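Local atomic coordinates of polar amino acid ABC uptake transporter substrate binding protein (Streptococcus thermophilus LMG 18311, PDB entry 3HV1), a protein that probably binds polar amino acids outside the cell and delivers them to an ABC transporter for uptake. Residues 107-112 with 204-209; 97-102 with 218-223; 16-21 with 58-63. All coordinates share one frame; numbering follows the deposited sequence.

Contact 1: residues 107-112 with 204-209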
loop_
_atom_site.group_PDB
_atom_site.type_symbol
_atom_site.label_atom_id
_atom_site.label_comp_id
_atom_site.label_asym_id
_atom_site.label_seq_id
_atom_site.Cartn_x
_atom_site.Cartn_y
_atom_site.Cartn_z
ATOM N N ASN A 107 6.564 0.560 11.850
ATOM C CA ASN A 107 7.183 1.054 13.056
ATOM C C ASN A 107 6.574 2.419 13.308
ATOM O O ASN A 107 6.361 3.196 12.378
ATOM C CB ASN A 107 8.688 1.178 12.909
ATOM C CG ASN A 107 9.329 1.726 14.157
ATOM O OD1 ASN A 107 8.966 1.337 15.273
ATOM N ND2 ASN A 107 10.283 2.637 13.988
ATOM N N GLU A 108 6.273 2.697 14.565
ATOM C CA GLU A 108 5.672 3.968 14.928
ATOM C C GLU A 108 5.883 4.171 16.418
ATOM O O GLU A 108 6.261 3.244 17.127
ATOM C CB GLU A 108 4.170 3.940 14.628
ATOM C CG GLU A 108 3.384 3.003 15.542
ATOM C CD GLU A 108 1.918 2.932 15.182
ATOM O OE1 GLU A 108 1.303 3.999 14.968
ATOM O OE2 GLU A 108 1.372 1.811 15.123
ATOM N N GLN A 109 5.652 5.389 16.885
ATOM C CA GLN A 109 5.801 5.679 18.300
ATOM C C GLN A 109 4.664 4.989 19.035
ATOM O O GLN A 109 3.516 5.023 18.578
ATOM C CB GLN A 109 5.710 7.188 18.553
ATOM C CG GLN A 109 6.825 7.973 17.918
ATOM C CD GLN A 109 8.180 7.449 18.329
ATOM O OE1 GLN A 109 8.473 7.319 19.515
ATOM N NE2 GLN A 109 9.018 7.143 17.352
ATOM N N VAL A 110 4.989 4.337 20.148
ATOM C CA VAL A 110 3.978 3.680 20.964
ATOM C C VAL A 110 4.070 4.253 22.365
ATOM O O VAL A 110 5.148 4.668 22.800
ATOM C CB VAL A 110 4.187 2.152 21.052
ATOM C CG1 VAL A 110 3.951 1.516 19.678
ATOM C CG2 VAL A 110 5.585 1.837 21.573
ATOM N N LEU A 111 2.932 4.315 23.048
ATOM C CA LEU A 111 2.893 4.800 24.419
ATOM C C LEU A 111 2.936 3.541 25.273
ATOM O O LEU A 111 2.119 2.637 25.096
ATOM C CB LEU A 111 1.594 5.562 24.698
ATOM C CG LEU A 111 1.338 5.857 26.180
ATOM C CD1 LEU A 111 2.331 6.898 26.685
ATOM C CD2 LEU A 111 -0.089 6.339 26.372
ATOM N N VAL A 112 3.889 3.475 26.190
ATOM C CA VAL A 112 4.019 2.305 27.044
ATOM C C VAL A 112 3.689 2.648 28.486
ATOM O O VAL A 112 4.175 3.640 29.030
ATOM C CB VAL A 112 5.452 1.741 26.986
ATOM C CG1 VAL A 112 5.589 0.529 27.907
ATOM C CG2 VAL A 112 5.795 1.386 25.553
ATOM N N ALA A 204 0.695 5.377 19.508
ATOM C CA ALA A 204 0.566 6.719 20.051
ATOM C C ALA A 204 -0.335 7.662 19.264
ATOM O O ALA A 204 -1.053 8.475 19.849
ATOM C CB ALA A 204 1.958 7.334 20.209
ATOM N N GLY A 205 -0.289 7.563 17.940
ATOM C CA GLY A 205 -1.100 8.439 17.115
ATOM C C GLY A 205 -0.253 9.266 16.163
ATOM O O GLY A 205 -0.784 10.009 15.344
ATOM N N TYR A 206 1.064 9.144 16.272
ATOM C CA TYR A 206 1.972 9.882 15.404
ATOM C C TYR A 206 2.227 9.065 14.144
ATOM O O TYR A 206 2.311 7.834 14.198
ATOM C CB TYR A 206 3.298 10.144 16.116
ATOM C CG TYR A 206 3.159 10.890 17.421
ATOM C CD1 TYR A 206 2.901 12.263 17.445
ATOM C CD2 TYR A 206 3.287 10.224 18.633
ATOM C CE1 TYR A 206 2.781 12.956 18.657
ATOM C CE2 TYR A 206 3.168 10.900 19.846
ATOM C CZ TYR A 206 2.917 12.264 19.851
ATOM O OH TYR A 206 2.822 12.923 21.048
ATOM N N GLU A 207 2.354 9.750 13.013
ATOM C CA GLU A 207 2.591 9.081 11.740
ATOM C C GLU A 207 3.767 8.119 11.836
ATOM O O GLU A 207 4.814 8.446 12.394
ATOM C CB GLU A 207 2.846 10.116 10.638
ATOM C CG GLU A 207 3.260 9.516 9.304
ATOM C CD GLU A 207 3.276 10.545 8.186
ATOM O OE1 GLU A 207 3.451 11.745 8.486
ATOM O OE2 GLU A 207 3.124 10.150 7.012
ATOM N N GLY A 208 3.590 6.926 11.282
ATOM C CA GLY A 208 4.653 5.943 11.332
ATOM C C GLY A 208 5.383 5.761 10.019
ATOM O O GLY A 208 5.230 6.550 9.085
ATOM N N GLU A 209 6.193 4.711 9.963
ATOM C CA GLU A 209 6.958 4.382 8.771
ATOM C C GLU A 209 6.763 2.895 8.505
ATOM O O GLU A 209 6.491 2.125 9.432
ATOM C CB GLU A 209 8.441 4.690 9.000
ATOM C CG GLU A 209 9.114 3.800 10.022
ATOM C CD GLU A 209 10.477 4.319 10.446
ATOM O OE1 GLU A 209 11.214 4.841 9.588
ATOM O OE2 GLU A 209 10.818 4.191 11.639
HETATM O O HOH W 1 2.401 6.716 16.824
HETATM O O HOH W 2 5.180 7.337 14.927
#
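Asn107 carries CG anti to its backbone N (chi1 179°). Glu209 places CG in the crowded position between N and the carbonyl carbon (chi1 67°), and its chain runs extended beyond CG. The two side chains therefore lie side by side and point the same way. Asn107 ND2 donates to Glu209 OE2 at 2.9 Å, using the anti lone pair of that oxygen. The amide and carboxylate planes are only 22° apart, so the groups meet nearly flat. The bond sits beside a hydrogen-bonded antiparallel pair. Asn107 N gives to Glu209 O, and Glu209 N gives to Asn107 O, each at 2.9 Å and nearly along the C=O axis. Beyond this pair the two segments part. Gly208 CA comes 3.9 Å from Glu108 CB, a close backbone approach. Water 2 bridges the gap, accepting from Gln109 N and donating to Glu207 O. Water 1 works the other way round, accepting from Tyr206 N at 2.8 Å and donating to Gln109 O. Gln109 O also receives Ala204 N at 3.0 Å, from above the carbonyl plane. Gln109 CB rests 3.9 Å from Tyr206 CD2, meeting the ring obliquely, and touches Ala204 CB. The Gln109 chain then bends away at chi2, and its NE2 bonds to Asp182. Asp182 also takes a bond from Asn107 ND2, while Asn107 OD1 accepts from Val184 N. These bonds fix the rotation of the Asn107 amide. Tyr206 packs on Leu180 of strand 178-182. The antiparallel pairing of strands 105-114 and 209-215, which run between the two lobes, is consistent with the two-strand hinge of type II periplasmic binding proteins.

Contact 2: residues 97-102 with 218-223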
loop_
_atom_site.group_PDB
_atom_site.type_symbol
_atom_site.label_atom_id
_atom_site.label_comp_id
_atom_site.label_asym_id
_atom_site.label_seq_id
_atom_site.Cartn_x
_atom_site.Cartn_y
_atom_site.Cartn_z
ATOM N N SER A 97 16.745 5.518 -6.641
ATOM C CA SER A 97 17.819 4.530 -6.683
ATOM C C SER A 97 17.378 3.069 -6.585
ATOM O O SER A 97 18.158 2.166 -6.891
ATOM C CB SER A 97 18.832 4.814 -5.570
ATOM O OG SER A 97 19.480 6.059 -5.761
ATOM N N ALA A 98 16.143 2.813 -6.170
ATOM C CA ALA A 98 15.719 1.424 -6.046
ATOM C C ALA A 98 14.225 1.154 -6.093
ATOM O O ALA A 98 13.407 2.065 -6.010
ATOM C CB ALA A 98 16.298 0.837 -4.756
ATOM N N ASP A 99 13.894 -0.126 -6.234
ATOM C CA ASP A 99 12.517 -0.598 -6.252
ATOM C C ASP A 99 12.296 -1.318 -4.925
ATOM O O ASP A 99 13.199 -1.980 -4.415
ATOM C CB ASP A 99 12.285 -1.551 -7.422
ATOM C CG ASP A 99 11.890 -0.822 -8.697
ATOM O OD1 ASP A 99 11.781 0.424 -8.662
ATOM O OD2 ASP A 99 11.679 -1.499 -9.730
ATOM N N PHE A 100 11.094 -1.195 -4.376
ATOM C CA PHE A 100 10.774 -1.779 -3.077
ATOM C C PHE A 100 9.796 -2.934 -3.061
ATOM O O PHE A 100 8.905 -3.024 -3.903
ATOM C CB PHE A 100 10.204 -0.693 -2.163
ATOM C CG PHE A 100 11.217 0.300 -1.694
ATOM C CD1 PHE A 100 11.885 0.106 -0.491
ATOM C CD2 PHE A 100 11.507 1.430 -2.453
ATOM C CE1 PHE A 100 12.823 1.020 -0.044
ATOM C CE2 PHE A 100 12.447 2.353 -2.016
ATOM C CZ PHE A 100 13.107 2.148 -0.810
ATOM N N THR A 101 9.965 -3.814 -2.078
ATOM C CA THR A 101 9.037 -4.915 -1.906
ATOM C C THR A 101 7.894 -4.235 -1.170
ATOM O O THR A 101 7.970 -3.047 -0.842
ATOM C CB THR A 101 9.547 -5.994 -0.935
ATOM O OG1 THR A 101 9.826 -5.382 0.338
ATOM C CG2 THR A 101 10.790 -6.683 -1.473
ATOM N N GLU A 102 6.839 -4.999 -0.918
ATOM C CA GLU A 102 5.705 -4.511 -0.150
ATOM C C GLU A 102 6.246 -4.371 1.274
ATOM O O GLU A 102 7.267 -4.973 1.609
ATOM C CB GLU A 102 4.580 -5.549 -0.171
ATOM C CG GLU A 102 3.974 -5.764 -1.538
ATOM C CD GLU A 102 3.502 -4.468 -2.156
ATOM O OE1 GLU A 102 2.828 -3.693 -1.441
ATOM O OE2 GLU A 102 3.799 -4.223 -3.350
ATOM N N VAL A 218 16.140 -2.991 -11.696
ATOM C CA VAL A 218 16.134 -4.038 -12.718
ATOM C C VAL A 218 15.765 -5.417 -12.168
ATOM O O VAL A 218 15.300 -6.280 -12.909
ATOM C CB VAL A 218 17.513 -4.154 -13.409
ATOM C CG1 VAL A 218 17.787 -2.908 -14.235
ATOM C CG2 VAL A 218 18.614 -4.349 -12.357
ATOM N N ASP A 219 15.971 -5.622 -10.871
ATOM C CA ASP A 219 15.664 -6.907 -10.239
ATOM C C ASP A 219 14.185 -7.086 -9.905
ATOM O O ASP A 219 13.824 -7.410 -8.770
ATOM C CB ASP A 219 16.494 -7.088 -8.965
ATOM C CG ASP A 219 17.787 -7.834 -9.213
ATOM O OD1 ASP A 219 17.775 -8.770 -10.035
ATOM O OD2 ASP A 219 18.807 -7.506 -8.570
ATOM N N LYS A 220 13.338 -6.899 -10.910
ATOM C CA LYS A 220 11.896 -7.027 -10.760
ATOM C C LYS A 220 11.458 -8.376 -10.202
ATOM O O LYS A 220 10.549 -8.444 -9.370
ATOM C CB LYS A 220 11.220 -6.809 -12.113
ATOM C CG LYS A 220 11.511 -5.456 -12.735
ATOM C CD LYS A 220 11.057 -4.325 -11.828
ATOM C CE LYS A 220 11.171 -2.987 -12.531
ATOM N NZ LYS A 220 10.289 -2.936 -13.729
ATOM N N THR A 221 12.094 -9.448 -10.667
ATOM C CA THR A 221 11.739 -10.791 -10.229
ATOM C C THR A 221 12.093 -11.037 -8.774
ATOM O O THR A 221 11.336 -11.673 -8.043
ATOM C CB THR A 221 12.436 -11.858 -11.086
ATOM O OG1 THR A 221 12.207 -11.578 -12.474
ATOM C CG2 THR A 221 11.886 -13.241 -10.761
ATOM N N LEU A 222 13.254 -10.539 -8.365
ATOM C CA LEU A 222 13.705 -10.703 -6.992
ATOM C C LEU A 222 12.695 -10.074 -6.038
ATOM O O LEU A 222 12.361 -10.652 -5.009
ATOM C CB LEU A 222 15.067 -10.039 -6.817
ATOM C CG LEU A 222 15.594 -9.913 -5.396
ATOM C CD1 LEU A 222 15.834 -11.289 -4.774
ATOM C CD2 LEU A 222 16.877 -9.109 -5.440
ATOM N N ILE A 223 12.215 -8.885 -6.384
ATOM C CA ILE A 223 11.229 -8.190 -5.552
ATOM C C ILE A 223 9.960 -9.039 -5.399
ATOM O O ILE A 223 9.435 -9.189 -4.297
ATOM C CB ILE A 223 10.852 -6.812 -6.163
ATOM C CG1 ILE A 223 12.051 -5.858 -6.085
ATOM C CG2 ILE A 223 9.630 -6.230 -5.455
ATOM C CD1 ILE A 223 12.542 -5.575 -4.664
#
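Ile223 carries the apolar part of this contact. Its CG2 branch, anti to the backbone N, lies 3.6 Å from Phe100 O and 3.8 Å from Thr101 CA. Its CG1 branch turns beside the backbone N (chi1 -68°) and carries CD1 along the segment towards Asp99, where it lies 3.7 Å from Asp99 O and 3.8 Å from Thr101 CG2. The two branches thus lie against one side of the backbone from Asp99 to Thr101, and the Thr101 side chain crosses Ile223 obliquely. Nearer the start of the helix, Lys220 bends at chi2 and chi4 so that its methylene groups meet the carboxylate of Asp99. Asp99 OD2 is 3.2 Å from Lys220 CE, but 4.5 Å from Lys220 NZ. The charges are therefore near each other without forming a salt bridge. Asp99 OD1 has its salt bridge with Lys217, just before the segment. No hydrogen bond joins the two segments. The next shell sets the Thr101 rotamer. Thr101 OG1 sits in the crowded position (chi1 57°), donates to Glu102 O at 2.9 Å and is also bonded to Val213 N. This leaves CG2 turned to Ile223. Asp219 stands at the N-cap position, at the centre of an inverse gamma turn. Its carboxylate makes no capping bond but bonds to Gln13 N and Tyr17 OH. Further out, Ile223 packs on Ala215, and Glu102 N bonds to Asn227 OD1 one helical turn on. The contact lays the first turn of helix 220-236 on strand 99-100, beside its antiparallel partner 209-215, a helix-on-sheet layer of the alpha/beta lobe in the type II periplasmic binding protein fold.

Contact 3: residues 16-21 with 58-63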
loop_
_atom_site.group_PDB
_atom_site.type_symbol
_atom_site.label_atom_id
_atom_site.label_comp_id
_atom_site.label_asym_id
_atom_site.label_seq_id
_atom_site.Cartn_x
_atom_site.Cartn_y
_atom_site.Cartn_z
ATOM N N THR A 16 20.632 -15.866 -11.717
ATOM C CA THR A 16 21.948 -16.000 -11.119
ATOM C C THR A 16 21.844 -16.321 -9.628
ATOM O O THR A 16 22.512 -17.230 -9.138
ATOM C CB THR A 16 22.772 -14.715 -11.336
ATOM O OG1 THR A 16 23.049 -14.568 -12.735
ATOM C CG2 THR A 16 24.078 -14.769 -10.573
ATOM N N TYR A 17 20.994 -15.593 -8.912
ATOM C CA TYR A 17 20.833 -15.837 -7.482
ATOM C C TYR A 17 20.462 -17.288 -7.199
ATOM O O TYR A 17 21.028 -17.912 -6.314
ATOM C CB TYR A 17 19.764 -14.917 -6.888
ATOM C CG TYR A 17 20.023 -13.444 -7.095
ATOM C CD1 TYR A 17 21.274 -12.886 -6.828
ATOM C CD2 TYR A 17 19.009 -12.601 -7.538
ATOM C CE1 TYR A 17 21.503 -11.512 -7.003
ATOM C CE2 TYR A 17 19.227 -11.240 -7.714
ATOM C CZ TYR A 17 20.470 -10.703 -7.445
ATOM O OH TYR A 17 20.666 -9.352 -7.613
ATOM N N THR A 18 19.499 -17.819 -7.940
ATOM C CA THR A 18 19.078 -19.197 -7.741
ATOM C C THR A 18 20.179 -20.155 -8.174
ATOM O O THR A 18 20.430 -21.162 -7.516
ATOM C CB THR A 18 17.829 -19.521 -8.553
ATOM O OG1 THR A 18 18.054 -19.164 -9.922
ATOM C CG2 THR A 18 16.631 -18.763 -8.016
ATOM N N LYS A 19 20.832 -19.835 -9.288
ATOM C CA LYS A 19 21.904 -20.677 -9.804
ATOM C C LYS A 19 23.091 -20.720 -8.850
ATOM O O LYS A 19 23.545 -21.798 -8.481
ATOM C CB LYS A 19 22.362 -20.188 -11.185
ATOM C CG LYS A 19 23.757 -20.680 -11.609
ATOM C CD LYS A 19 23.900 -22.194 -11.476
ATOM C CE LYS A 19 25.340 -22.645 -11.739
ATOM N NZ LYS A 19 25.548 -24.099 -11.452
ATOM N N GLU A 20 23.593 -19.552 -8.458
ATOM C CA GLU A 20 24.730 -19.488 -7.546
ATOM C C GLU A 20 24.279 -19.783 -6.124
ATOM O O GLU A 20 25.103 -19.948 -5.225
ATOM C CB GLU A 20 25.386 -18.104 -7.572
ATOM C CG GLU A 20 25.667 -17.551 -8.953
ATOM C CD GLU A 20 26.533 -16.304 -8.909
ATOM O OE1 GLU A 20 26.422 -15.529 -7.934
ATOM O OE2 GLU A 20 27.320 -16.089 -9.856
ATOM N N LYS A 21 22.965 -19.831 -5.928
ATOM C CA LYS A 21 22.389 -20.097 -4.611
ATOM C C LYS A 21 22.958 -19.118 -3.597
ATOM O O LYS A 21 23.302 -19.492 -2.481
ATOM C CB LYS A 21 22.702 -21.527 -4.175
ATOM C CG LYS A 21 22.085 -22.596 -5.061
ATOM C CD LYS A 21 22.434 -23.986 -4.551
ATOM C CE LYS A 21 21.836 -25.063 -5.438
ATOM N NZ LYS A 21 22.307 -26.414 -5.027
ATOM N N TYR A 58 13.908 -20.649 -1.192
ATOM C CA TYR A 58 14.415 -20.788 -2.546
ATOM C C TYR A 58 15.766 -21.469 -2.628
ATOM O O TYR A 58 16.340 -21.579 -3.713
ATOM C CB TYR A 58 14.494 -19.405 -3.194
ATOM C CG TYR A 58 13.158 -18.686 -3.244
ATOM C CD1 TYR A 58 12.165 -19.081 -4.143
ATOM C CD2 TYR A 58 12.888 -17.609 -2.396
ATOM C CE1 TYR A 58 10.931 -18.421 -4.200
ATOM C CE2 TYR A 58 11.655 -16.942 -2.444
ATOM C CZ TYR A 58 10.684 -17.354 -3.352
ATOM O OH TYR A 58 9.483 -16.681 -3.417
ATOM N N GLY A 59 16.266 -21.933 -1.489
ATOM C CA GLY A 59 17.559 -22.592 -1.472
ATOM C C GLY A 59 18.675 -21.610 -1.784
ATOM O O GLY A 59 19.660 -21.956 -2.436
ATOM N N ILE A 60 18.516 -20.372 -1.329
ATOM C CA ILE A 60 19.524 -19.346 -1.559
ATOM C C ILE A 60 20.137 -18.942 -0.231
ATOM O O ILE A 60 19.419 -18.574 0.700
ATOM C CB ILE A 60 18.908 -18.097 -2.230
ATOM C CG1 ILE A 60 18.454 -18.449 -3.653
ATOM C CG2 ILE A 60 19.920 -16.953 -2.236
ATOM C CD1 ILE A 60 17.594 -17.391 -4.305
ATOM N N ASP A 61 21.461 -19.044 -0.150
ATOM C CA ASP A 61 22.197 -18.666 1.049
ATOM C C ASP A 61 22.386 -17.153 1.019
ATOM O O ASP A 61 22.589 -16.561 -0.047
ATOM C CB ASP A 61 23.566 -19.354 1.084
ATOM C CG ASP A 61 23.469 -20.846 1.349
ATOM O OD1 ASP A 61 22.878 -21.227 2.378
ATOM O OD2 ASP A 61 23.989 -21.636 0.532
ATOM N N VAL A 62 22.304 -16.536 2.191
ATOM C CA VAL A 62 22.449 -15.097 2.304
ATOM C C VAL A 62 23.820 -14.696 2.840
ATOM O O VAL A 62 24.281 -15.203 3.870
ATOM C CB VAL A 62 21.367 -14.502 3.234
ATOM C CG1 VAL A 62 21.486 -12.973 3.275
ATOM C CG2 VAL A 62 19.985 -14.916 2.742
ATOM N N GLU A 63 24.475 -13.803 2.109
ATOM C CA GLU A 63 25.773 -13.277 2.509
ATOM C C GLU A 63 25.469 -11.926 3.142
ATOM O O GLU A 63 25.108 -10.984 2.444
ATOM C CB GLU A 63 26.673 -13.078 1.285
ATOM C CG GLU A 63 27.940 -12.297 1.574
ATOM C CD GLU A 63 29.004 -13.128 2.253
ATOM O OE1 GLU A 63 29.552 -14.037 1.589
ATOM O OE2 GLU A 63 29.292 -12.875 3.446
#
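From CB, the Ile60 side chain splits towards the end of helix 14-20. CG2, anti to the backbone N, lies 4.0 Å from Lys21 C. CG1 takes the position beside the backbone N (chi1 -67°) and comes 3.7 Å from Tyr17 O. The chain stays extended (chi2 168°), which carries CD1 further along the last turn of the helix. At the tip, CD1 meets two side chains of the helix, 4.2 Å from Tyr17 CB and 4.1 Å from Thr18 CG2. Thr18 presents this methyl because its OG1 is turned back to the helix, where it bonds to Gln15 O and Trp14 O. Tyr17 leads its ring away from Ile60, and its OH bonds to Asp219. The helix ends in a Schellman motif, with Lys21 at positive phi (54°) as the C-prime residue. Its bond from Lys21 N to Thr18 O is weak. The turn brings Lys21 O up to the strand, where Asp61 N donates to it at 3.0 Å. The donor lies well above the carbonyl plane. Alongside, Lys21 CB, CG and CD pass along Gly59 O, CB at 3.5 Å, before the chain leads away. Gly59, also at positive phi, is the C-prime residue of a second Schellman motif, which ends the preceding helix. Ile60 therefore fills the angle between two helix ends, packing also on Phe55 of helix 46-56 and Ile23 of strand 22-27. Strands 22-27 and 61-66 are parallel neighbours joined through helix 46-56 in a beta-alpha-beta crossover, and helix 14-20 leads into the first of them.

From the N terminus, contact 3 closes first: residues 58-63 return to 16-21 at the start of the second strand of a beta-alpha-beta unit. The chain then opens contact 2 at 97-102 and contact 1 at 107-112. It passes through the second lobe and closes contact 1 at 204-209, then contact 2 at 218-223. Contact 1 is thus enclosed by contact 2, while contact 3 stands in series before both. All three reach the same mixed sheet. Contacts 2 and 3 are neighbours in the first lobe, where Tyr17 OH meets Asp219 OD2. Contact 1 lies on the opposite side of the chain's centre from contact 3, about 36 Å between centres.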